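Transmembrane oligosaccharyl transferase (Archaeoglobus fulgidus, PDB 3WAJ) belongs to the STT3/AglB family of membrane-embedded oligosaccharyl transferases, pairing a GT-C-type transmembrane part with a large globular C-terminal part. Local coordinates at residues V795-K800 / T838-K843; F807-T812 / V822-S827; H683-S688 / M759-K764. All blocks are in the same frame, centred on the assembly; numbering follows the deposited sequence.

How the contacts relate
Contacts 1 and 2 lie within the archaeal long peripheral domain, their centres about 7 Å apart, and both involve the antiparallel sheet containing strands 792-800, 806-814 and 835-844. Contact 1 joins neighbours in that sheet by backbone bonds and side-chain packing; it is partly buried, with V795, A797, Y840 and I842 inside and N796, T798 and H841 partly exposed. Contact 2, the most deeply buried of the three, spans from strand 806-814 to strand 819-824 of another sheet and relies on aromatic packing. Contact 3, also partly buried, joins a helix end to a loop and adds waters to an apolar patch. Its S688 hydrogen-bonds to backbone atoms of E808 and W810 in contact 2, whereas contacts 1 and 3 do not touch.

Contact 1 of 3, residues V795-K800 / T838-K843; sequences VNATIK and TPYHIK
The Y840 ring holds the apolar centre: its CD1 lies 3.5 Å from V795 CG1, while A797 CB approaches the same CD1 at 3.8 Å. V795 CG1 stands anti to its backbone N (chi1 -161°), and the valine and tyrosine side chains cross obliquely, whereas CG2, the other branch, runs beside I842, 3.9 Å from I842 CG2. The tyrosine hydroxyl leaves this patch to hydrogen-bond with Y826 O.

Outward from there the backbone takes over. H841 N donates to N796 O at 2.7 Å and is nearly straight (170°). The return bond, N796 N to H841 O, is weak at 3.3 Å. Past this pair the loop residue T838 substitutes a side chain for backbone: T798 N donates to T838 OG1 at 3.2 Å. The same OG1 donates to P839 O at 2.8 Å, so one hydroxyl accepts from strand 795-800 and ties down its own loop. P839 O also sits above the centre of the H841 ring.

At the polar edge, N796 ND2 and T798 OG1 both hydrogen-bond to the carboxylate of E808 on the adjoining strand. The chemistry thus implies a divided strand pair, with hydrocarbon around V795, A797 and Y840, and polar groups bridging to a third strand.

Contact 2 of 3, residues F807-T812 / V822-S827; sequences FEYWQT and VVLPYS
Y809 OH meets P825 across the contact, 3.4 Å from P825 CD, and also hydrogen-bonds to L690 O. The two side chains, Y809 and P825, reach toward each other tip to tip. CG of Y809 is anti to the backbone N (chi1 174°), on a CA-CB bond that points toward segment 822-827.

Farther back on the same ring, Y826 presents its edge to the face of Y809 in an offset edge-to-face pair. The centroids are 5.8 Å apart and the planes 81° to each other; the nearest atoms, Y809 CD1 and Y826 CE2, are 3.8 Å apart. Y826 OH then comes to the edge of F807, near its ring plane and 3.9 Å from F807 CZ, and is itself hydrogen-bonded to M695 N. At the other end Q811 slides past V822 in the opposite direction, with Q811 CD 3.4 Å from V822 CG2.

The strand axes approach no closer than 8.5 Å, too far for backbone pairing, and run at 162°. Side chains of strand 806-814 meet those of strand 819-824 and of the loop that leaves it (P825, Y826). That separation, between outermost strands of different sheets, is consistent with two sheets packed in layers within the peripheral domain.

Contact 3 of 3, residues H683-S688 / M759-K764; sequences HLFDGS and MGIPVK
F685 and I761 make the tight part of the contact, with F685 CD1 3.5 Å from I761 CG2. The branch that touches is CG2, anti to the isoleucine's backbone N. V763 reaches the same ring atom from the other side of the ring plane, the side L684 covers, its CB 3.8 Å from F685 CD1, and the side chains of V763 and F685 cross at about a right angle. On that face the preceding residue closes in: L684 CD2 sits 3.7 Å above the plane of F685, over its centre. V763 CG2 also approaches the backbone, 3.6 Å from L684 O, and Y751 of helix 740-755 adds an edge-to-face ring partner for F685.

The looser side lies toward S688 and P762, where waters mediate between the segments. One water lies 3.0 Å from F685 O, within hydrogen-bonding geometry, and makes at most a weak, long bond to P762 O; it cannot serve every acceptor around it. A second lies 3.0 Å from S688 OG and also near P762 O, though that last distance is too short to be trusted. S688 touches I761 lightly, OG to CG2 at 3.9 Å. W810 N and E808 O of strand 806-814 hold this hydroxyl as well, so S688 ties the turn to that strand.

S688 N donates to F685 O at 3.0 Å, closing a type I' turn through D686 and G687, both with positive phi (59° and 87°). D686 in turn forms salt bridges with K772 and R805. The contact thus packs the exit of helix 678-684, finished by a type I' beta turn, against the irregular loop that follows helix 740-755.

Contact 1 of 3, residues V795-K800 / T838-K843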
ATOM      1  N   VAL A 795      32.292  27.056  -9.094  1.00 60.81           N
ATOM      2  CA  VAL A 795      31.984  27.462  -7.723  1.00 64.07           C
ATOM      3  C   VAL A 795      32.074  26.261  -6.774  1.00 63.00           C
ATOM      4  O   VAL A 795      31.729  25.132  -7.137  1.00 64.13           O
ATOM      5  CB  VAL A 795      30.599  28.134  -7.595  1.00 66.76           C
ATOM      6  CG1 VAL A 795      30.528  28.940  -6.311  1.00 63.55           C
ATOM      7  CG2 VAL A 795      30.336  29.049  -8.775  1.00 73.29           C
ATOM      8  N   ASN A 796      32.523  26.524  -5.550  1.00 66.23           N
ATOM      9  CA  ASN A 796      32.817  25.484  -4.573  1.00 64.59           C
ATOM     10  C   ASN A 796      32.483  25.974  -3.161  1.00 60.69           C
ATOM     11  O   ASN A 796      32.720  27.137  -2.830  1.00 63.90           O
ATOM     12  CB  ASN A 796      34.299  25.101  -4.676  1.00 70.69           C
ATOM     13  CG  ASN A 796      34.728  24.109  -3.614  1.00 76.09           C
ATOM     14  OD1 ASN A 796      35.752  24.295  -2.960  1.00 81.02           O
ATOM     15  ND2 ASN A 796      33.956  23.039  -3.449  1.00 75.08           N
ATOM     16  N   ALA A 797      31.909  25.096  -2.345  1.00 55.40           N
ATOM     17  CA  ALA A 797      31.565  25.415  -0.957  1.00 47.99           C
ATOM     18  C   ALA A 797      31.446  24.130  -0.146  1.00 47.39           C
ATOM     19  O   ALA A 797      31.076  23.079  -0.672  1.00 48.88           O
ATOM     20  CB  ALA A 797      30.273  26.217  -0.888  1.00 45.17           C
ATOM     21  N   THR A 798      31.760  24.200   1.139  1.00 48.93           N
ATOM     22  CA  THR A 798      31.625  23.013   1.980  1.00 48.69           C
ATOM     23  C   THR A 798      30.309  23.093   2.756  1.00 48.36           C
ATOM     24  O   THR A 798      29.967  24.145   3.315  1.00 52.43           O
ATOM     25  CB  THR A 798      32.837  22.852   2.914  1.00 44.98           C
ATOM     26  OG1 THR A 798      34.027  22.858   2.121  1.00 52.43           O
ATOM     27  CG2 THR A 798      32.778  21.547   3.693  1.00 34.36           C
ATOM     28  N   ILE A 799      29.568  21.989   2.768  1.00 46.38           N
ATOM     29  CA  ILE A 799      28.246  21.947   3.397  1.00 42.19           C
ATOM     30  C   ILE A 799      28.294  20.982   4.578  1.00 39.69           C
ATOM     31  O   ILE A 799      28.867  19.905   4.461  1.00 42.32           O
ATOM     32  CB  ILE A 799      27.166  21.484   2.393  1.00 39.65           C
ATOM     33  CG1 ILE A 799      27.284  22.245   1.062  1.00 32.34           C
ATOM     34  CG2 ILE A 799      25.751  21.600   2.998  1.00 43.11           C
ATOM     35  CD1 ILE A 799      27.005  23.751   1.167  1.00 36.47           C
ATOM     36  N   LYS A 800      27.703  21.366   5.712  1.00 45.21           N
ATOM     37  CA  LYS A 800      27.621  20.477   6.877  1.00 45.29           C
ATOM     38  C   LYS A 800      26.166  20.163   7.247  1.00 45.64           C
ATOM     39  O   LYS A 800      25.348  21.068   7.432  1.00 49.27           O
ATOM     40  CB  LYS A 800      28.324  21.095   8.083  1.00 46.01           C
ATOM     41  CG  LYS A 800      28.536  20.137   9.265  1.00 47.76           C
ATOM     42  CD  LYS A 800      29.192  20.873  10.436  1.00 52.04           C
ATOM     43  CE  LYS A 800      29.378  19.980  11.650  1.00 62.48           C
ATOM     44  NZ  LYS A 800      29.599  20.768  12.916  1.00 72.32           N
ATOM     45  N   THR A 838      31.746  27.225   4.597  1.00 60.85           N
ATOM     46  CA  THR A 838      32.680  28.143   3.945  1.00 57.53           C
ATOM     47  C   THR A 838      31.862  29.056   3.048  1.00 57.41           C
ATOM     48  O   THR A 838      30.735  28.726   2.696  1.00 60.75           O
ATOM     49  CB  THR A 838      33.724  27.411   3.065  1.00 51.21           C
ATOM     50  OG1 THR A 838      33.107  26.992   1.840  1.00 50.67           O
ATOM     51  CG2 THR A 838      34.332  26.202   3.794  1.00 40.80           C
ATOM     52  N   PRO A 839      32.425  30.212   2.674  1.00 63.60           N
ATOM     53  CA  PRO A 839      31.793  31.000   1.609  1.00 61.31           C
ATOM     54  C   PRO A 839      31.985  30.273   0.287  1.00 59.90           C
ATOM     55  O   PRO A 839      32.744  29.299   0.240  1.00 64.89           O
ATOM     56  CB  PRO A 839      32.604  32.298   1.611  1.00 61.08           C
ATOM     57  CG  PRO A 839      33.909  31.940   2.264  1.00 58.76           C
ATOM     58  CD  PRO A 839      33.573  30.909   3.286  1.00 59.78           C
ATOM     59  N   TYR A 840      31.317  30.718  -0.769  1.00 53.66           N
ATOM     60  CA  TYR A 840      31.569  30.142  -2.083  1.00 54.37           C
ATOM     61  C   TYR A 840      32.950  30.579  -2.586  1.00 60.19           C
ATOM     62  O   TYR A 840      33.302  31.762  -2.511  1.00 63.00           O
ATOM     63  CB  TYR A 840      30.504  30.590  -3.085  1.00 55.66           C
ATOM     64  CG  TYR A 840      29.098  30.071  -2.862  1.00 51.27           C
ATOM     65  CD1 TYR A 840      28.728  28.803  -3.281  1.00 44.62           C
ATOM     66  CD2 TYR A 840      28.129  30.875  -2.280  1.00 52.53           C
ATOM     67  CE1 TYR A 840      27.440  28.345  -3.104  1.00 45.00           C
ATOM     68  CE2 TYR A 840      26.838  30.424  -2.095  1.00 52.06           C
ATOM     69  CZ  TYR A 840      26.501  29.161  -2.508  1.00 51.26           C
ATOM     70  OH  TYR A 840      25.214  28.713  -2.328  1.00 53.56           O
ATOM     71  N   HIS A 841      33.733  29.634  -3.095  1.00 61.45           N
ATOM     72  CA  HIS A 841      35.002  29.976  -3.731  1.00 64.01           C
ATOM     73  C   HIS A 841      34.826  29.899  -5.250  1.00 72.83           C
ATOM     74  O   HIS A 841      34.827  28.806  -5.824  1.00 78.34           O
ATOM     75  CB  HIS A 841      36.129  29.036  -3.278  1.00 59.42           C
ATOM     76  CG  HIS A 841      36.126  28.749  -1.807  1.00 70.17           C
ATOM     77  ND1 HIS A 841      36.530  29.672  -0.867  1.00 77.41           N
ATOM     78  CD2 HIS A 841      35.768  27.638  -1.117  1.00 70.52           C
ATOM     79  CE1 HIS A 841      36.416  29.144   0.341  1.00 79.99           C
ATOM     80  NE2 HIS A 841      35.955  27.912   0.218  1.00 73.55           N
ATOM     81  N   ILE A 842      34.642  31.050  -5.896  1.00 70.50           N
ATOM     82  CA  ILE A 842      34.579  31.086  -7.354  1.00 70.71           C
ATOM     83  C   ILE A 842      35.995  31.099  -7.879  1.00 76.54           C
ATOM     84  O   ILE A 842      36.896  31.685  -7.265  1.00 79.62           O
ATOM     85  CB  ILE A 842      33.933  32.357  -7.903  1.00 71.22           C
ATOM     86  CG1 ILE A 842      33.433  33.242  -6.783  1.00 82.45           C
ATOM     87  CG2 ILE A 842      32.819  32.049  -8.896  1.00 62.90           C
ATOM     88  CD1 ILE A 842      33.256  34.636  -7.249  1.00 88.24           C
ATOM     89  N   LYS A 843      36.181  30.481  -9.035  1.00 70.82           N
ATOM     90  CA  LYS A 843      37.485  30.429  -9.651  1.00 73.16           C
ATOM     91  C   LYS A 843      37.290  30.576 -11.147  1.00 79.89           C
ATOM     92  O   LYS A 843      36.564  29.794 -11.771  1.00 82.06           O
ATOM     93  CB  LYS A 843      38.180  29.111  -9.306  1.00 70.47           C
ATOM     94  CG  LYS A 843      39.581  28.942  -9.867  1.00 73.67           C
ATOM     95  CD  LYS A 843      40.068  27.514  -9.643  1.00 75.98           C
ATOM     96  CE  LYS A 843      41.467  27.280 -10.202  1.00 81.85           C
ATOM     97  NZ  LYS A 843      42.522  27.939  -9.373  1.00 89.56           N
TER

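Contact 2 of 3, residues F807-T812 / V822-S827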
ATOM      1  N   PHE A 807      30.162  17.499   2.789  1.00 40.85           N
ATOM      2  CA  PHE A 807      30.337  17.144   1.386  1.00 40.26           C
ATOM      3  C   PHE A 807      30.585  18.445   0.667  1.00 44.16           C
ATOM      4  O   PHE A 807      30.305  19.515   1.217  1.00 49.84           O
ATOM      5  CB  PHE A 807      29.099  16.426   0.806  1.00 42.46           C
ATOM      6  CG  PHE A 807      27.823  17.235   0.871  1.00 43.24           C
ATOM      7  CD1 PHE A 807      26.900  17.015   1.896  1.00 44.16           C
ATOM      8  CD2 PHE A 807      27.540  18.212  -0.084  1.00 41.25           C
ATOM      9  CE1 PHE A 807      25.712  17.760   1.974  1.00 40.22           C
ATOM     10  CE2 PHE A 807      26.353  18.959  -0.012  1.00 42.33           C
ATOM     11  CZ  PHE A 807      25.438  18.723   1.025  1.00 38.18           C
ATOM     12  N   GLU A 808      31.108  18.370  -0.551  1.00 48.38           N
ATOM     13  CA  GLU A 808      31.377  19.578  -1.318  1.00 43.39           C
ATOM     14  C   GLU A 808      30.249  19.879  -2.293  1.00 44.91           C
ATOM     15  O   GLU A 808      29.817  18.995  -3.048  1.00 50.45           O
ATOM     16  CB  GLU A 808      32.707  19.448  -2.071  1.00 46.62           C
ATOM     17  CG  GLU A 808      33.931  19.507  -1.173  1.00 56.32           C
ATOM     18  CD  GLU A 808      34.016  20.811  -0.395  1.00 61.99           C
ATOM     19  OE1 GLU A 808      33.963  21.900  -1.018  1.00 60.87           O
ATOM     20  OE2 GLU A 808      34.118  20.740   0.848  1.00 61.36           O
ATOM     21  N   TYR A 809      29.751  21.115  -2.259  1.00 41.48           N
ATOM     22  CA  TYR A 809      28.890  21.607  -3.326  1.00 40.87           C
ATOM     23  C   TYR A 809      29.790  22.118  -4.445  1.00 46.81           C
ATOM     24  O   TYR A 809      30.708  22.908  -4.206  1.00 47.27           O
ATOM     25  CB  TYR A 809      27.976  22.741  -2.842  1.00 43.40           C
ATOM     26  CG  TYR A 809      27.169  23.368  -3.973  1.00 49.99           C
ATOM     27  CD1 TYR A 809      25.946  22.834  -4.351  1.00 48.47           C
ATOM     28  CD2 TYR A 809      27.640  24.480  -4.676  1.00 47.56           C
ATOM     29  CE1 TYR A 809      25.203  23.389  -5.394  1.00 44.36           C
ATOM     30  CE2 TYR A 809      26.899  25.040  -5.723  1.00 47.07           C
ATOM     31  CZ  TYR A 809      25.682  24.487  -6.071  1.00 46.66           C
ATOM     32  OH  TYR A 809      24.933  25.017  -7.096  1.00 47.42           O
ATOM     33  N   TRP A 810      29.531  21.667  -5.665  1.00 54.34           N
ATOM     34  CA  TRP A 810      30.264  22.149  -6.833  1.00 58.17           C
ATOM     35  C   TRP A 810      29.293  22.525  -7.936  1.00 56.15           C
ATOM     36  O   TRP A 810      28.277  21.862  -8.119  1.00 57.27           O
ATOM     37  CB  TRP A 810      31.186  21.057  -7.375  1.00 54.60           C
ATOM     38  CG  TRP A 810      32.491  20.906  -6.662  1.00 57.62           C
ATOM     39  CD1 TRP A 810      32.804  19.991  -5.693  1.00 57.37           C
ATOM     40  CD2 TRP A 810      33.680  21.675  -6.886  1.00 59.08           C
ATOM     41  NE1 TRP A 810      34.108  20.150  -5.296  1.00 61.09           N
ATOM     42  CE2 TRP A 810      34.670  21.177  -6.011  1.00 59.31           C
ATOM     43  CE3 TRP A 810      34.001  22.736  -7.738  1.00 58.49           C
ATOM     44  CZ2 TRP A 810      35.963  21.712  -5.964  1.00 50.52           C
ATOM     45  CZ3 TRP A 810      35.286  23.266  -7.690  1.00 58.09           C
ATOM     46  CH2 TRP A 810      36.249  22.752  -6.810  1.00 51.65           C
ATOM     47  N   GLN A 811      29.608  23.580  -8.674  1.00 51.15           N
ATOM     48  CA  GLN A 811      28.926  23.838  -9.933  1.00 58.60           C
ATOM     49  C   GLN A 811      29.938  24.459 -10.879  1.00 62.73           C
ATOM     50  O   GLN A 811      30.753  25.283 -10.456  1.00 63.13           O
ATOM     51  CB  GLN A 811      27.713  24.760  -9.753  1.00 58.94           C
ATOM     52  CG  GLN A 811      26.866  24.896 -11.016  1.00 61.35           C
ATOM     53  CD  GLN A 811      25.730  25.890 -10.858  1.00 69.64           C
ATOM     54  OE1 GLN A 811      25.386  26.290  -9.744  1.00 72.20           O
ATOM     55  NE2 GLN A 811      25.145  26.299 -11.977  1.00 72.42           N
ATOM     56  N   THR A 812      29.913  24.043 -12.144  1.00 65.01           N
ATOM     57  CA  THR A 812      30.821  24.606 -13.138  1.00 67.14           C
ATOM     58  C   THR A 812      30.030  25.140 -14.318  1.00 68.25           C
ATOM     59  O   THR A 812      29.133  24.470 -14.841  1.00 65.21           O
ATOM     60  CB  THR A 812      31.896  23.606 -13.607  1.00 66.33           C
ATOM     61  OG1 THR A 812      32.809  23.359 -12.536  1.00 69.26           O
ATOM     62  CG2 THR A 812      32.690  24.181 -14.772  1.00 68.97           C
ATOM     63  N   VAL A 822      26.046  32.248 -12.864  1.00 66.63           N
ATOM     64  CA  VAL A 822      25.825  31.062 -12.042  1.00 63.69           C
ATOM     65  C   VAL A 822      24.751  31.274 -10.960  1.00 65.25           C
ATOM     66  O   VAL A 822      24.668  32.342 -10.339  1.00 63.70           O
ATOM     67  CB  VAL A 822      27.149  30.510 -11.459  1.00 53.94           C
ATOM     68  CG1 VAL A 822      27.700  31.430 -10.397  1.00 51.58           C
ATOM     69  CG2 VAL A 822      26.941  29.111 -10.900  1.00 55.85           C
ATOM     70  N   VAL A 823      23.919  30.253 -10.761  1.00 60.06           N
ATOM     71  CA  VAL A 823      22.826  30.306  -9.791  1.00 58.13           C
ATOM     72  C   VAL A 823      23.174  29.429  -8.579  1.00 58.23           C
ATOM     73  O   VAL A 823      23.379  28.221  -8.720  1.00 58.18           O
ATOM     74  CB  VAL A 823      21.497  29.857 -10.449  1.00 58.03           C
ATOM     75  CG1 VAL A 823      20.288  30.192  -9.571  1.00 52.58           C
ATOM     76  CG2 VAL A 823      21.345  30.518 -11.802  1.00 54.70           C
ATOM     77  N   LEU A 824      23.251  30.048  -7.399  1.00 58.59           N
ATOM     78  CA  LEU A 824      23.643  29.364  -6.163  1.00 54.32           C
ATOM     79  C   LEU A 824      22.441  29.237  -5.216  1.00 57.87           C
ATOM     80  O   LEU A 824      21.708  30.206  -5.006  1.00 61.60           O
ATOM     81  CB  LEU A 824      24.782  30.126  -5.478  1.00 52.46           C
ATOM     82  CG  LEU A 824      25.966  30.526  -6.366  1.00 53.89           C
ATOM     83  CD1 LEU A 824      27.036  31.299  -5.594  1.00 55.35           C
ATOM     84  CD2 LEU A 824      26.580  29.303  -7.017  1.00 52.70           C
ATOM     85  N   PRO A 825      22.225  28.038  -4.645  1.00 53.32           N
ATOM     86  CA  PRO A 825      21.052  27.823  -3.788  1.00 49.65           C
ATOM     87  C   PRO A 825      21.333  27.883  -2.282  1.00 51.41           C
ATOM     88  O   PRO A 825      20.380  27.886  -1.505  1.00 52.53           O
ATOM     89  CB  PRO A 825      20.623  26.402  -4.163  1.00 47.46           C
ATOM     90  CG  PRO A 825      21.930  25.712  -4.454  1.00 43.53           C
ATOM     91  CD  PRO A 825      22.896  26.768  -4.974  1.00 45.75           C
ATOM     92  N   TYR A 826      22.595  27.904  -1.862  1.00 51.00           N
ATOM     93  CA  TYR A 826      22.871  27.942  -0.424  1.00 48.92           C
ATOM     94  C   TYR A 826      23.117  29.370   0.063  1.00 49.13           C
ATOM     95  O   TYR A 826      23.818  30.144  -0.591  1.00 56.03           O
ATOM     96  CB  TYR A 826      24.051  27.037  -0.055  1.00 43.50           C
ATOM     97  CG  TYR A 826      23.733  25.555  -0.084  1.00 41.79           C
ATOM     98  CD1 TYR A 826      22.986  24.962   0.935  1.00 43.16           C
ATOM     99  CD2 TYR A 826      24.196  24.743  -1.116  1.00 36.71           C
ATOM    100  CE1 TYR A 826      22.699  23.602   0.918  1.00 41.77           C
ATOM    101  CE2 TYR A 826      23.918  23.384  -1.132  1.00 36.02           C
ATOM    102  CZ  TYR A 826      23.175  22.826  -0.118  1.00 35.15           C
ATOM    103  OH  TYR A 826      22.907  21.487  -0.154  1.00 32.89           O
ATOM    104  N   SER A 827      22.530  29.717   1.204  1.00 46.07           N
ATOM    105  CA  SER A 827      22.779  31.025   1.821  1.00 51.28           C
ATOM    106  C   SER A 827      23.468  30.839   3.159  1.00 57.37           C
ATOM    107  O   SER A 827      23.511  29.729   3.705  1.00 54.14           O
ATOM    108  CB  SER A 827      21.485  31.812   2.018  1.00 47.77           C
ATOM    109  OG  SER A 827      20.667  31.215   3.008  1.00 51.07           O
TER

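Contact 3 of 3, residues H683-S688 / M759-K764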
ATOM      1  N   HIS A 683      20.326  12.400  -4.047  1.00 36.98           N
ATOM      2  CA  HIS A 683      20.656  11.523  -2.949  1.00 35.17           C
ATOM      3  C   HIS A 683      22.115  11.115  -2.947  1.00 37.91           C
ATOM      4  O   HIS A 683      22.712  10.994  -1.874  1.00 43.08           O
ATOM      5  CB  HIS A 683      19.746  10.298  -2.884  1.00 38.05           C
ATOM      6  CG  HIS A 683      19.567   9.783  -1.494  1.00 38.24           C
ATOM      7  ND1 HIS A 683      18.389   9.934  -0.792  1.00 34.95           N
ATOM      8  CD2 HIS A 683      20.425   9.145  -0.668  1.00 34.81           C
ATOM      9  CE1 HIS A 683      18.534   9.398   0.410  1.00 37.01           C
ATOM     10  NE2 HIS A 683      19.761   8.915   0.511  1.00 32.99           N
ATOM     11  N   LEU A 684      22.698  10.903  -4.126  1.00 33.73           N
ATOM     12  CA  LEU A 684      24.072  10.393  -4.178  1.00 33.63           C
ATOM     13  C   LEU A 684      25.077  11.534  -4.091  1.00 38.04           C
ATOM     14  O   LEU A 684      26.014  11.472  -3.308  1.00 37.06           O
ATOM     15  CB  LEU A 684      24.316   9.526  -5.417  1.00 36.25           C
ATOM     16  CG  LEU A 684      25.594   8.673  -5.390  1.00 37.69           C
ATOM     17  CD1 LEU A 684      25.297   7.238  -5.754  1.00 32.05           C
ATOM     18  CD2 LEU A 684      26.687   9.238  -6.301  1.00 35.05           C
ATOM     19  N   PHE A 685      24.864  12.591  -4.868  1.00 39.17           N
ATOM     20  CA  PHE A 685      25.768  13.742  -4.840  1.00 37.49           C
ATOM     21  C   PHE A 685      25.348  14.835  -3.846  1.00 38.74           C
ATOM     22  O   PHE A 685      25.956  15.911  -3.818  1.00 39.58           O
ATOM     23  CB  PHE A 685      25.928  14.338  -6.255  1.00 39.16           C
ATOM     24  CG  PHE A 685      26.506  13.372  -7.262  1.00 41.67           C
ATOM     25  CD1 PHE A 685      27.872  13.111  -7.296  1.00 45.27           C
ATOM     26  CD2 PHE A 685      25.689  12.729  -8.168  1.00 40.55           C
ATOM     27  CE1 PHE A 685      28.406  12.222  -8.224  1.00 43.46           C
ATOM     28  CE2 PHE A 685      26.213  11.843  -9.094  1.00 41.41           C
ATOM     29  CZ  PHE A 685      27.576  11.589  -9.121  1.00 41.47           C
ATOM     30  N   ASP A 686      24.314  14.563  -3.043  1.00 37.04           N
ATOM     31  CA  ASP A 686      23.862  15.499  -2.011  1.00 33.80           C
ATOM     32  C   ASP A 686      23.450  16.840  -2.597  1.00 33.05           C
ATOM     33  O   ASP A 686      23.524  17.879  -1.946  1.00 36.57           O
ATOM     34  CB  ASP A 686      24.940  15.658  -0.907  1.00 26.89           C
ATOM     35  CG  ASP A 686      25.112  14.381  -0.069  1.00 37.43           C
ATOM     36  OD1 ASP A 686      24.074  13.780   0.305  1.00 33.94           O
ATOM     37  OD2 ASP A 686      26.274  13.951   0.158  1.00 40.88           O
ATOM     38  N   GLY A 687      23.021  16.796  -3.848  1.00 35.66           N
ATOM     39  CA  GLY A 687      22.516  17.969  -4.528  1.00 31.46           C
ATOM     40  C   GLY A 687      23.599  18.780  -5.198  1.00 37.38           C
ATOM     41  O   GLY A 687      23.340  19.881  -5.678  1.00 43.96           O
ATOM     42  N   SER A 688      24.813  18.245  -5.244  1.00 37.64           N
ATOM     43  CA  SER A 688      25.924  18.976  -5.861  1.00 40.49           C
ATOM     44  C   SER A 688      25.697  19.143  -7.365  1.00 44.89           C
ATOM     45  O   SER A 688      25.273  18.202  -8.046  1.00 47.12           O
ATOM     46  CB  SER A 688      27.248  18.244  -5.601  1.00 39.72           C
ATOM     47  OG  SER A 688      28.352  19.051  -5.958  1.00 48.21           O
ATOM     48  N   MET A 759      37.161  16.704 -14.851  1.00 93.84           N
ATOM     49  CA  MET A 759      36.691  17.792 -13.996  1.00 93.51           C
ATOM     50  C   MET A 759      35.222  17.660 -13.600  1.00 93.89           C
ATOM     51  O   MET A 759      34.546  18.667 -13.372  1.00 91.80           O
ATOM     52  CB  MET A 759      36.936  19.150 -14.663  1.00 98.37           C
ATOM     53  CG  MET A 759      38.415  19.519 -14.812  1.00101.80           C
ATOM     54  SD  MET A 759      38.684  21.258 -15.221  1.00121.88           S
ATOM     55  CE  MET A 759      37.645  21.415 -16.670  1.00 69.64           C
ATOM     56  N   GLY A 760      34.741  16.420 -13.502  1.00 94.55           N
ATOM     57  CA  GLY A 760      33.357  16.150 -13.138  1.00 63.39           C
ATOM     58  C   GLY A 760      33.047  16.335 -11.655  1.00 59.63           C
ATOM     59  O   GLY A 760      33.948  16.552 -10.838  1.00 65.01           O
ATOM     60  N   ILE A 761      31.766  16.249 -11.309  1.00 71.87           N
ATOM     61  CA  ILE A 761      31.308  16.405  -9.931  1.00 56.91           C
ATOM     62  C   ILE A 761      31.916  15.330  -9.023  1.00 49.43           C
ATOM     63  O   ILE A 761      31.700  14.137  -9.241  1.00 48.88           O
ATOM     64  CB  ILE A 761      29.771  16.309  -9.867  1.00 48.66           C
ATOM     65  CG1 ILE A 761      29.127  17.504 -10.582  1.00 49.53           C
ATOM     66  CG2 ILE A 761      29.285  16.164  -8.429  1.00 31.96           C
ATOM     67  CD1 ILE A 761      29.365  18.854  -9.921  1.00 41.66           C
ATOM     68  N   PRO A 762      32.690  15.742  -8.000  1.00 44.12           N
ATOM     69  CA  PRO A 762      33.292  14.707  -7.141  1.00 43.82           C
ATOM     70  C   PRO A 762      32.323  14.285  -6.064  1.00 46.07           C
ATOM     71  O   PRO A 762      31.409  15.057  -5.762  1.00 50.58           O
ATOM     72  CB  PRO A 762      34.484  15.425  -6.501  1.00 38.76           C
ATOM     73  CG  PRO A 762      34.055  16.871  -6.457  1.00 35.94           C
ATOM     74  CD  PRO A 762      33.207  17.092  -7.697  1.00 38.17           C
ATOM     75  N   VAL A 763      32.526  13.093  -5.498  1.00 41.63           N
ATOM     76  CA  VAL A 763      31.693  12.593  -4.416  1.00 41.14           C
ATOM     77  C   VAL A 763      32.555  11.781  -3.442  1.00 50.56           C
ATOM     78  O   VAL A 763      33.397  10.984  -3.862  1.00 49.94           O
ATOM     79  CB  VAL A 763      30.530  11.724  -4.963  1.00 40.53           C
ATOM     80  CG1 VAL A 763      31.074  10.504  -5.697  1.00 42.13           C
ATOM     81  CG2 VAL A 763      29.578  11.300  -3.842  1.00 31.37           C
ATOM     82  N   LYS A 764      32.369  11.983  -2.141  1.00 53.79           N
ATOM     83  CA  LYS A 764      33.141  11.195  -1.189  1.00 49.81           C
ATOM     84  C   LYS A 764      32.553   9.799  -1.046  1.00 49.37           C
ATOM     85  O   LYS A 764      31.327   9.619  -1.088  1.00 43.84           O
ATOM     86  CB  LYS A 764      33.270  11.893   0.171  1.00 44.77           C
ATOM     87  CG  LYS A 764      34.282  13.014   0.147  1.00 54.30           C
ATOM     88  CD  LYS A 764      34.600  13.556   1.535  1.00 61.90           C
ATOM     89  CE  LYS A 764      33.373  14.149   2.215  1.00 57.52           C
ATOM     90  NZ  LYS A 764      33.757  15.057   3.339  1.00 53.38           N
TER
HETATM   91  O   HOH W   1      28.807  15.136  -3.633  1.00 46.45           O
HETATM   92  O   HOH W   2      30.606  17.344  -5.058  1.00 48.12           O